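PDB 6V3Q: metallo-beta-lactamase FIM-1 from Pseudomonas aeruginosa, which probably hydrolyses beta-lactam antibiotics with the help of zinc, as a class B metallo-beta-lactamase, giving substituted beta-amino acids. Local coordinates for residues S47-T52 and R75-T80; V19-S24 and P35-I40; T80-D85 and T146-V151. All coordinates share one frame; numbering follows the deposited sequence.

Contact 1. Residues S47-T52 and R75-T80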
loop_
_atom_site.group_PDB
_atom_site.type_symbol
_atom_site.label_atom_id
_atom_site.label_comp_id
_atom_site.label_asym_id
_atom_site.label_seq_id
_atom_site.Cartn_x
_atom_site.Cartn_y
_atom_site.Cartn_z
ATOM N N SER A 47 4.016 30.990 0.698
ATOM C CA SER A 47 3.249 29.941 0.040
ATOM C C SER A 47 2.137 29.446 0.955
ATOM O O SER A 47 2.209 29.563 2.182
ATOM C CB SER A 47 4.153 28.779 -0.388
ATOM O OG SER A 47 4.889 28.273 0.712
ATOM N N ILE A 48 1.105 28.881 0.333
ATOM C CA ILE A 48 -0.065 28.356 1.028
ATOM C C ILE A 48 -0.031 26.838 0.937
ATOM O O ILE A 48 0.224 26.281 -0.138
ATOM C CB ILE A 48 -1.369 28.912 0.429
ATOM C CG1 ILE A 48 -1.375 30.440 0.494
ATOM C CG2 ILE A 48 -2.581 28.342 1.155
ATOM C CD1 ILE A 48 -2.368 31.087 -0.444
ATOM N N LEU A 49 -0.284 26.171 2.061
ATOM C CA LEU A 49 -0.285 24.716 2.126
ATOM C C LEU A 49 -1.723 24.215 2.149
ATOM O O LEU A 49 -2.525 24.648 2.982
ATOM C CB LEU A 49 0.472 24.219 3.356
ATOM C CG LEU A 49 0.444 22.705 3.587
ATOM C CD1 LEU A 49 1.139 21.968 2.451
ATOM C CD2 LEU A 49 1.065 22.334 4.928
ATOM N N VAL A 50 -2.045 23.314 1.233
ATOM C CA VAL A 50 -3.325 22.621 1.236
ATOM C C VAL A 50 -3.054 21.201 1.710
ATOM O O VAL A 50 -2.374 20.431 1.022
ATOM C CB VAL A 50 -3.985 22.644 -0.148
ATOM C CG1 VAL A 50 -5.334 21.947 -0.108
ATOM C CG2 VAL A 50 -4.134 24.076 -0.636
ATOM N N ASP A 51 -3.553 20.876 2.904
ATOM C CA ASP A 51 -3.424 19.555 3.515
ATOM C C ASP A 51 -2.003 19.234 3.965
ATOM O O ASP A 51 -1.025 19.565 3.285
ATOM C CB ASP A 51 -3.924 18.471 2.561
ATOM C CG ASP A 51 -5.429 18.471 2.429
ATOM O OD1 ASP A 51 -6.103 18.980 3.347
ATOM O OD2 ASP A 51 -5.940 17.949 1.419
ATOM N N THR A 52 -1.892 18.577 5.116
ATOM C CA THR A 52 -0.613 18.157 5.667
ATOM C C THR A 52 -0.221 16.803 5.083
ATOM O O THR A 52 -0.882 16.271 4.187
ATOM C CB THR A 52 -0.688 18.078 7.188
ATOM O OG1 THR A 52 -1.492 16.952 7.558
ATOM C CG2 THR A 52 -1.319 19.327 7.757
ATOM N N ARG A 75 3.189 30.151 5.015
ATOM C CA ARG A 75 2.643 31.020 6.046
ATOM C C ARG A 75 1.190 30.731 6.375
ATOM O O ARG A 75 0.739 31.091 7.466
ATOM C CB ARG A 75 2.776 32.493 5.634
ATOM C CG ARG A 75 4.171 33.047 5.839
ATOM C CD ARG A 75 4.628 32.826 7.273
ATOM N NE ARG A 75 6.066 33.013 7.423
ATOM C CZ ARG A 75 6.644 34.193 7.616
ATOM N NH1 ARG A 75 7.959 34.275 7.741
ATOM N NH2 ARG A 75 5.905 35.294 7.680
ATOM N N TRP A 76 0.455 30.090 5.472
ATOM C CA TRP A 76 -0.941 29.766 5.704
ATOM C C TRP A 76 -1.186 28.321 5.299
ATOM O O TRP A 76 -0.489 27.777 4.439
ATOM C CB TRP A 76 -1.877 30.699 4.925
ATOM C CG TRP A 76 -1.475 32.137 5.009
ATOM C CD1 TRP A 76 -1.889 33.053 5.932
ATOM C CD2 TRP A 76 -0.565 32.824 4.142
ATOM N NE1 TRP A 76 -1.295 34.269 5.691
ATOM C CE2 TRP A 76 -0.477 34.154 4.598
ATOM C CE3 TRP A 76 0.183 32.443 3.023
ATOM C CZ2 TRP A 76 0.328 35.106 3.973
ATOM C CZ3 TRP A 76 0.982 33.390 2.403
ATOM C CH2 TRP A 76 1.048 34.705 2.881
ATOM N N ALA A 77 -2.185 27.706 5.925
ATOM C CA ALA A 77 -2.526 26.324 5.635
ATOM C C ALA A 77 -4.027 26.130 5.796
ATOM O O ALA A 77 -4.658 26.723 6.676
ATOM C CB ALA A 77 -1.760 25.356 6.540
ATOM N N VAL A 78 -4.592 25.296 4.926
ATOM C CA VAL A 78 -5.996 24.911 4.989
ATOM C C VAL A 78 -6.075 23.407 4.763
ATOM O O VAL A 78 -5.243 22.817 4.069
ATOM C CB VAL A 78 -6.853 25.679 3.956
ATOM C CG1 VAL A 78 -6.407 25.350 2.539
ATOM C CG2 VAL A 78 -8.335 25.386 4.155
ATOM N N PHE A 79 -7.068 22.778 5.381
ATOM C CA PHE A 79 -7.234 21.337 5.322
ATOM C C PHE A 79 -8.653 21.014 4.876
ATOM O O PHE A 79 -9.608 21.714 5.225
ATOM C CB PHE A 79 -6.936 20.706 6.684
ATOM C CG PHE A 79 -5.857 21.418 7.450
ATOM C CD1 PHE A 79 -4.526 21.294 7.080
ATOM C CD2 PHE A 79 -6.173 22.226 8.529
ATOM C CE1 PHE A 79 -3.535 21.957 7.775
ATOM C CE2 PHE A 79 -5.182 22.891 9.231
ATOM C CZ PHE A 79 -3.862 22.754 8.853
ATOM N N THR A 80 -8.783 19.935 4.103
ATOM C CA THR A 80 -10.037 19.644 3.422
ATOM C C THR A 80 -11.007 18.805 4.251
ATOM O O THR A 80 -12.216 18.875 4.007
ATOM C CB THR A 80 -9.760 18.954 2.082
ATOM O OG1 THR A 80 -9.002 17.758 2.300
ATOM C CG2 THR A 80 -8.975 19.886 1.170
#

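Contact 2. Residues V19-S24 and P35-I40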
loop_
_atom_site.group_PDB
_atom_site.type_symbol
_atom_site.label_atom_id
_atom_site.label_comp_id
_atom_site.label_asym_id
_atom_site.label_seq_id
_atom_site.Cartn_x
_atom_site.Cartn_y
_atom_site.Cartn_z
ATOM N N VAL A 19 2.328 26.289 -8.540
ATOM C CA VAL A 19 1.476 25.291 -7.899
ATOM C C VAL A 19 2.248 23.976 -7.849
ATOM O O VAL A 19 2.559 23.395 -8.894
ATOM C CB VAL A 19 0.139 25.104 -8.633
ATOM C CG1 VAL A 19 -0.734 24.092 -7.908
ATOM C CG2 VAL A 19 -0.588 26.438 -8.774
ATOM N N TRP A 20 2.551 23.505 -6.641
ATOM C CA TRP A 20 3.264 22.253 -6.432
ATOM C C TRP A 20 2.355 21.241 -5.749
ATOM O O TRP A 20 1.500 21.601 -4.933
ATOM C CB TRP A 20 4.521 22.463 -5.576
ATOM C CG TRP A 20 5.461 23.485 -6.124
ATOM C CD1 TRP A 20 5.332 24.839 -6.039
ATOM C CD2 TRP A 20 6.683 23.240 -6.834
ATOM N NE1 TRP A 20 6.392 25.454 -6.657
ATOM C CE2 TRP A 20 7.238 24.496 -7.153
ATOM C CE3 TRP A 20 7.358 22.084 -7.237
ATOM C CZ2 TRP A 20 8.436 24.628 -7.854
ATOM C CZ3 TRP A 20 8.551 22.219 -7.932
ATOM C CH2 TRP A 20 9.075 23.479 -8.234
ATOM N N MET A 21 2.553 19.969 -6.082
ATOM C CA MET A 21 1.857 18.863 -5.436
ATOM C C MET A 21 2.841 18.111 -4.550
ATOM O O MET A 21 3.909 17.702 -5.016
ATOM C CB MET A 21 1.249 17.913 -6.471
ATOM C CG MET A 21 0.232 16.930 -5.904
ATOM S SD MET A 21 -0.617 15.965 -7.178
ATOM C CE MET A 21 0.377 14.474 -7.216
ATOM N N HIS A 22 2.494 17.945 -3.276
ATOM C CA HIS A 22 3.292 17.139 -2.362
ATOM C C HIS A 22 2.599 15.807 -2.111
ATOM O O HIS A 22 1.380 15.753 -1.914
ATOM C CB HIS A 22 3.562 17.866 -1.033
ATOM C CG HIS A 22 2.347 18.098 -0.185
ATOM N ND1 HIS A 22 1.801 17.124 0.623
ATOM C CD2 HIS A 22 1.604 19.213 0.016
ATOM C CE1 HIS A 22 0.762 17.623 1.269
ATOM N NE2 HIS A 22 0.622 18.890 0.919
ATOM N N THR A 23 3.387 14.735 -2.134
ATOM C CA THR A 23 2.898 13.375 -1.965
ATOM C C THR A 23 3.703 12.699 -0.869
ATOM O O THR A 23 4.935 12.642 -0.946
ATOM C CB THR A 23 3.006 12.578 -3.272
ATOM O OG1 THR A 23 2.223 13.212 -4.292
ATOM C CG2 THR A 23 2.509 11.154 -3.073
ATOM N N SER A 24 3.009 12.192 0.147
ATOM C CA SER A 24 3.641 11.513 1.266
ATOM C C SER A 24 3.057 10.114 1.398
ATOM O O SER A 24 1.893 9.879 1.064
ATOM C CB SER A 24 3.451 12.295 2.571
ATOM O OG SER A 24 2.078 12.536 2.831
ATOM N N PRO A 35 -0.309 6.474 -0.675
ATOM C CA PRO A 35 0.041 7.879 -0.888
ATOM C C PRO A 35 -1.101 8.831 -0.563
ATOM O O PRO A 35 -2.276 8.458 -0.527
ATOM C CB PRO A 35 0.369 7.923 -2.387
ATOM C CG PRO A 35 -0.538 6.899 -2.972
ATOM C CD PRO A 35 -0.649 5.797 -1.941
ATOM N N SER A 36 -0.724 10.085 -0.323
ATOM C CA SER A 36 -1.678 11.164 -0.115
ATOM C C SER A 36 -1.130 12.430 -0.752
ATOM O O SER A 36 0.057 12.737 -0.611
ATOM C CB SER A 36 -1.958 11.405 1.375
ATOM O OG SER A 36 -2.976 12.371 1.547
ATOM N N ASN A 37 -1.991 13.157 -1.456
ATOM C CA ASN A 37 -1.590 14.355 -2.175
ATOM C C ASN A 37 -2.025 15.605 -1.419
ATOM O O ASN A 37 -3.054 15.623 -0.739
ATOM C CB ASN A 37 -2.182 14.381 -3.586
ATOM C CG ASN A 37 -1.805 13.167 -4.401
ATOM O OD1 ASN A 37 -0.709 12.625 -4.260
ATOM N ND2 ASN A 37 -2.717 12.726 -5.258
ATOM N N GLY A 38 -1.215 16.649 -1.537
ATOM C CA GLY A 38 -1.580 17.975 -1.080
ATOM C C GLY A 38 -1.007 19.008 -2.028
ATOM O O GLY A 38 -0.363 18.643 -3.014
ATOM N N LEU A 39 -1.219 20.290 -1.759
ATOM C CA LEU A 39 -0.715 21.338 -2.630
ATOM C C LEU A 39 0.111 22.337 -1.834
ATOM O O LEU A 39 -0.138 22.573 -0.649
ATOM C CB LEU A 39 -1.847 22.090 -3.349
ATOM C CG LEU A 39 -2.671 21.380 -4.426
ATOM C CD1 LEU A 39 -3.783 22.295 -4.924
ATOM C CD2 LEU A 39 -1.792 20.925 -5.585
ATOM N N ILE A 40 1.109 22.910 -2.502
ATOM C CA ILE A 40 1.784 24.120 -2.049
ATOM C C ILE A 40 1.603 25.159 -3.146
ATOM O O ILE A 40 2.019 24.938 -4.291
ATOM C CB ILE A 40 3.272 23.886 -1.747
ATOM C CG1 ILE A 40 3.439 22.789 -0.695
ATOM C CG2 ILE A 40 3.919 25.176 -1.267
ATOM C CD1 ILE A 40 4.200 21.577 -1.190
HETATM O O HOH W 1 0.941 14.532 1.334
#

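Contact 3. Residues T80-D85 and T146-V151. With ZN (zinc ion), chain C.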
loop_
_atom_site.group_PDB
_atom_site.type_symbol
_atom_site.label_atom_id
_atom_site.label_comp_id
_atom_site.label_asym_id
_atom_site.label_seq_id
_atom_site.Cartn_x
_atom_site.Cartn_y
_atom_site.Cartn_z
ATOM N N THR A 80 -8.783 19.935 4.103
ATOM C CA THR A 80 -10.037 19.644 3.422
ATOM C C THR A 80 -11.007 18.805 4.251
ATOM O O THR A 80 -12.216 18.875 4.007
ATOM C CB THR A 80 -9.760 18.954 2.082
ATOM O OG1 THR A 80 -9.002 17.758 2.300
ATOM C CG2 THR A 80 -8.975 19.886 1.170
ATOM N N HIS A 81 -10.524 18.024 5.217
ATOM C CA HIS A 81 -11.400 17.373 6.188
ATOM C C HIS A 81 -10.544 16.820 7.320
ATOM O O HIS A 81 -9.311 16.851 7.264
ATOM C CB HIS A 81 -12.266 16.275 5.557
ATOM C CG HIS A 81 -11.500 15.077 5.092
ATOM N ND1 HIS A 81 -10.712 15.087 3.960
ATOM C CD2 HIS A 81 -11.425 13.822 5.592
ATOM C CE1 HIS A 81 -10.176 13.891 3.791
ATOM N NE2 HIS A 81 -10.591 13.105 4.767
ATOM N N ALA A 82 -11.219 16.319 8.351
ATOM C CA ALA A 82 -10.565 15.946 9.604
ATOM C C ALA A 82 -10.293 14.441 9.645
ATOM O O ALA A 82 -10.862 13.686 10.433
ATOM C CB ALA A 82 -11.409 16.396 10.791
ATOM N N HIS A 83 -9.396 14.020 8.761
ATOM C CA HIS A 83 -8.764 12.710 8.811
ATOM C C HIS A 83 -7.256 12.909 8.851
ATOM O O HIS A 83 -6.747 13.997 8.569
ATOM C CB HIS A 83 -9.178 11.837 7.619
ATOM C CG HIS A 83 -10.495 11.151 7.809
ATOM N ND1 HIS A 83 -11.128 10.460 6.799
ATOM C CD2 HIS A 83 -11.295 11.043 8.897
ATOM C CE1 HIS A 83 -12.263 9.959 7.254
ATOM N NE2 HIS A 83 -12.388 10.298 8.525
ATOM N N ASP A 84 -6.527 11.849 9.212
ATOM C CA ASP A 84 -5.101 12.004 9.480
ATOM C C ASP A 84 -4.251 12.170 8.224
ATOM O O ASP A 84 -3.087 12.566 8.341
ATOM C CB ASP A 84 -4.566 10.826 10.303
ATOM C CG ASP A 84 -5.077 9.488 9.819
ATOM O OD1 ASP A 84 -4.867 9.156 8.633
ATOM O OD2 ASP A 84 -5.679 8.758 10.636
ATOM N N ASP A 85 -4.780 11.893 7.034
ATOM C CA ASP A 85 -4.012 12.206 5.836
ATOM C C ASP A 85 -4.137 13.669 5.435
ATOM O O ASP A 85 -3.374 14.127 4.576
ATOM C CB ASP A 85 -4.432 11.308 4.669
ATOM C CG ASP A 85 -5.923 11.321 4.424
ATOM O OD1 ASP A 85 -6.692 11.501 5.391
ATOM O OD2 ASP A 85 -6.327 11.140 3.256
ATOM N N THR A 146 -16.798 12.703 3.797
ATOM C CA THR A 146 -17.145 12.940 5.187
ATOM C C THR A 146 -18.182 14.055 5.230
ATOM O O THR A 146 -18.486 14.690 4.217
ATOM C CB THR A 146 -15.921 13.315 6.032
ATOM O OG1 THR A 146 -15.323 14.504 5.509
ATOM C CG2 THR A 146 -14.893 12.189 6.033
ATOM N N ARG A 147 -18.730 14.291 6.424
ATOM C CA ARG A 147 -19.708 15.362 6.583
ATOM C C ARG A 147 -19.075 16.732 6.387
ATOM O O ARG A 147 -19.761 17.687 6.008
ATOM C CB ARG A 147 -20.357 15.280 7.969
ATOM C CG ARG A 147 -21.742 15.899 8.048
ATOM C CD ARG A 147 -22.134 16.294 9.471
ATOM N NE ARG A 147 -21.791 15.285 10.469
ATOM C CZ ARG A 147 -21.007 15.511 11.519
ATOM N NH1 ARG A 147 -20.493 16.717 11.717
ATOM N NH2 ARG A 147 -20.746 14.537 12.380
ATOM N N ASP A 148 -17.768 16.845 6.617
ATOM C CA ASP A 148 -17.102 18.135 6.707
ATOM C C ASP A 148 -16.189 18.447 5.531
ATOM O O ASP A 148 -15.535 19.494 5.545
ATOM C CB ASP A 148 -16.284 18.209 7.998
ATOM C CG ASP A 148 -15.242 17.111 8.083
ATOM O OD1 ASP A 148 -15.610 15.932 7.916
ATOM O OD2 ASP A 148 -14.054 17.425 8.300
ATOM N N ASN A 149 -16.118 17.581 4.521
ATOM C CA ASN A 149 -15.131 17.766 3.464
ATOM C C ASN A 149 -15.398 19.041 2.673
ATOM O O ASN A 149 -16.547 19.384 2.380
ATOM C CB ASN A 149 -15.091 16.557 2.519
ATOM C CG ASN A 149 -16.459 16.178 1.956
ATOM O OD1 ASN A 149 -16.646 15.050 1.498
ATOM N ND2 ASN A 149 -17.408 17.107 1.977
ATOM N N ILE A 150 -14.320 19.748 2.340
ATOM C CA ILE A 150 -14.361 20.924 1.486
ATOM C C ILE A 150 -13.333 20.730 0.377
ATOM O O ILE A 150 -12.474 19.851 0.446
ATOM C CB ILE A 150 -14.084 22.227 2.266
ATOM C CG1 ILE A 150 -12.691 22.179 2.895
ATOM C CG2 ILE A 150 -15.144 22.452 3.340
ATOM C CD1 ILE A 150 -12.293 23.453 3.598
ATOM N N VAL A 151 -13.426 21.568 -0.656
ATOM C CA VAL A 151 -12.504 21.508 -1.781
ATOM C C VAL A 151 -11.843 22.868 -1.964
ATOM O O VAL A 151 -12.310 23.891 -1.457
ATOM C CB VAL A 151 -13.199 21.067 -3.085
ATOM C CG1 VAL A 151 -13.932 19.747 -2.877
ATOM C CG2 VAL A 151 -14.147 22.154 -3.577
HETATM ZN ZN ZN C . -10.720 10.895 4.744
#

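Contact 1. Residues S47-T52 and R75-T80
The indole of W76 meets I48, and the ring of F79 meets D51 and T52, toward the two ends of the parallel pairing in a beta-alpha-beta unit made of strand 46-50, helix 56-68 and strand 74-78. R75 CB covers the centre of one indole face, and K43 adds a cation-pi contact. I48 CG1 comes obliquely to 3.6 Å from W76 CE3, which lies equally near the carbonyl oxygen of S47. The F79 ring has D51 CA at its edge, near its plane, while T52 CG2 comes in obliquely to 3.4 Å from F79 CE1. Helix 90-95 also packs on this ring through V90 and L93.

Along the strands the backbones form a parallel ladder. S47 O accepts from R75 N, L49 N gives to W76 O, L49 O takes V78 N, and D51 N closes the series on V78 O at 2.8 Å. V50 and V78 lie side by side and point the same way, V50 CG2 being 4.1 Å from V78 CG1.

Past the strand, D51 has its CG set beside its own backbone N (chi1 -73°), and the carboxylate crosses the T80 side chain at about a right angle. This holds the residue just before the zinc ligand H81: D51 OD1 accepts T80 N at 2.9 Å through its syn lone pair, and D51 OD2 lies 3.2 Å from T80 OG1.

Contact 2. Residues V19-S24 and P35-I40
The beta hairpin of strands 19-27 and 33-43 lays the imidazole of H22 over G38. The ring stands across the neighbouring strand because H22 CG sits between its own backbone N and carbonyl carbon (chi1 67°). One face then rests on G38 CA, a CH-pi contact 3.4 Å from G38 CA to the ring centroid and offset toward the rim. G38, with no side chain, lets the ring come down on its CA. I40 CD1 closes on the ring edge, 3.7 Å from H22 CD2. A water bonds to H22 ND1 at 2.8 Å and also to S24 OG and S36 O, tying the ring to the next pair along. H22 NE2 makes weak bonds to the carbonyls of V50 and D51.

On the other face of the sheet T23 and N37 lie side by side, and T23 OG1 donates to N37 OD1 at 3.0 Å. M21 CE packs 3.7 Å from that same N37 OD1, while N37 ND2 bonds to G207 O and P204 O. W20-I40, H22-G38 and S24-S36 are hydrogen-bonded pairs, with I40 N 2.8 Å from W20 O. Their alternation with the non-hydrogen-bonded pairs M21-L39 and T23-N37 is that of antiparallel pairing, here between consecutive strands joined as a beta hairpin.

Contact 3. Residues T80-D85 and T146-V151
T80 meets I150 backbone to backbone: I150 N donates to T80 O at 2.8 Å, and N149 CA adds a CA-H...O contact to the same oxygen. Next, H81 CB faces two oxygens, D148 OD2 and T146 OG1, each 3.5 Å away. With its CG between the backbone N and carbonyl carbon (chi1 68°), the ring swings to the metal, and H81 NE2 binds zinc at 2.2 Å. The amide of A82 gives its proton to the syn lone pair of D148 OD2 at 3.0 Å, a bent bond (138°). That oxygen also takes S106 OG, while D148 OD1 accepts T146 OG1 from above the carboxylate plane at 2.8 Å. D148 thus braces both the T146 side chain and the backbone between the two histidines.

H83 ND1 is the second ligand here, 2.1 Å from zinc, and H145 is the third. H83 CE1 meets T146 CG2 tip to tip at 3.7 Å, and H83 NE2 bonds to D179. D85, which ends the HxHxD motif of the family, holds its OD1 4.1 Å from zinc, too far to bind it in this mono-zinc form. Residues 80-85 connect strand 74-78 to the short helix 84-87, whose K86 packs on T80 and H81; on the other segment, 146-151 leads into strand 151-154, with I150 against I138 of strand 137-139.

In the fold
From the N terminus, contact 2 comes first and closes the short hairpin loop between strands 19-27 and 33-43. Contact 1 follows and closes the crossover through helix 56-68. The two meet in the seven-stranded sheet, where strands 33-43 and 46-50 are neighbours and V50 N lies 2.8 Å from L39 O, a probable hydrogen bond. Contact 3 starts at T80, where contact 1 ends, and closes the longest loop, 60 residues. None nests in or crosses another: they run in series. Contacts 1 and 2 join neighbouring strands of one sheet; contact 3 ties its zinc-binding end to the loop between strands 137-139 and 151-154 of the five-stranded sheet, within the metallo-beta-lactamase alpha-beta/beta-alpha sandwich.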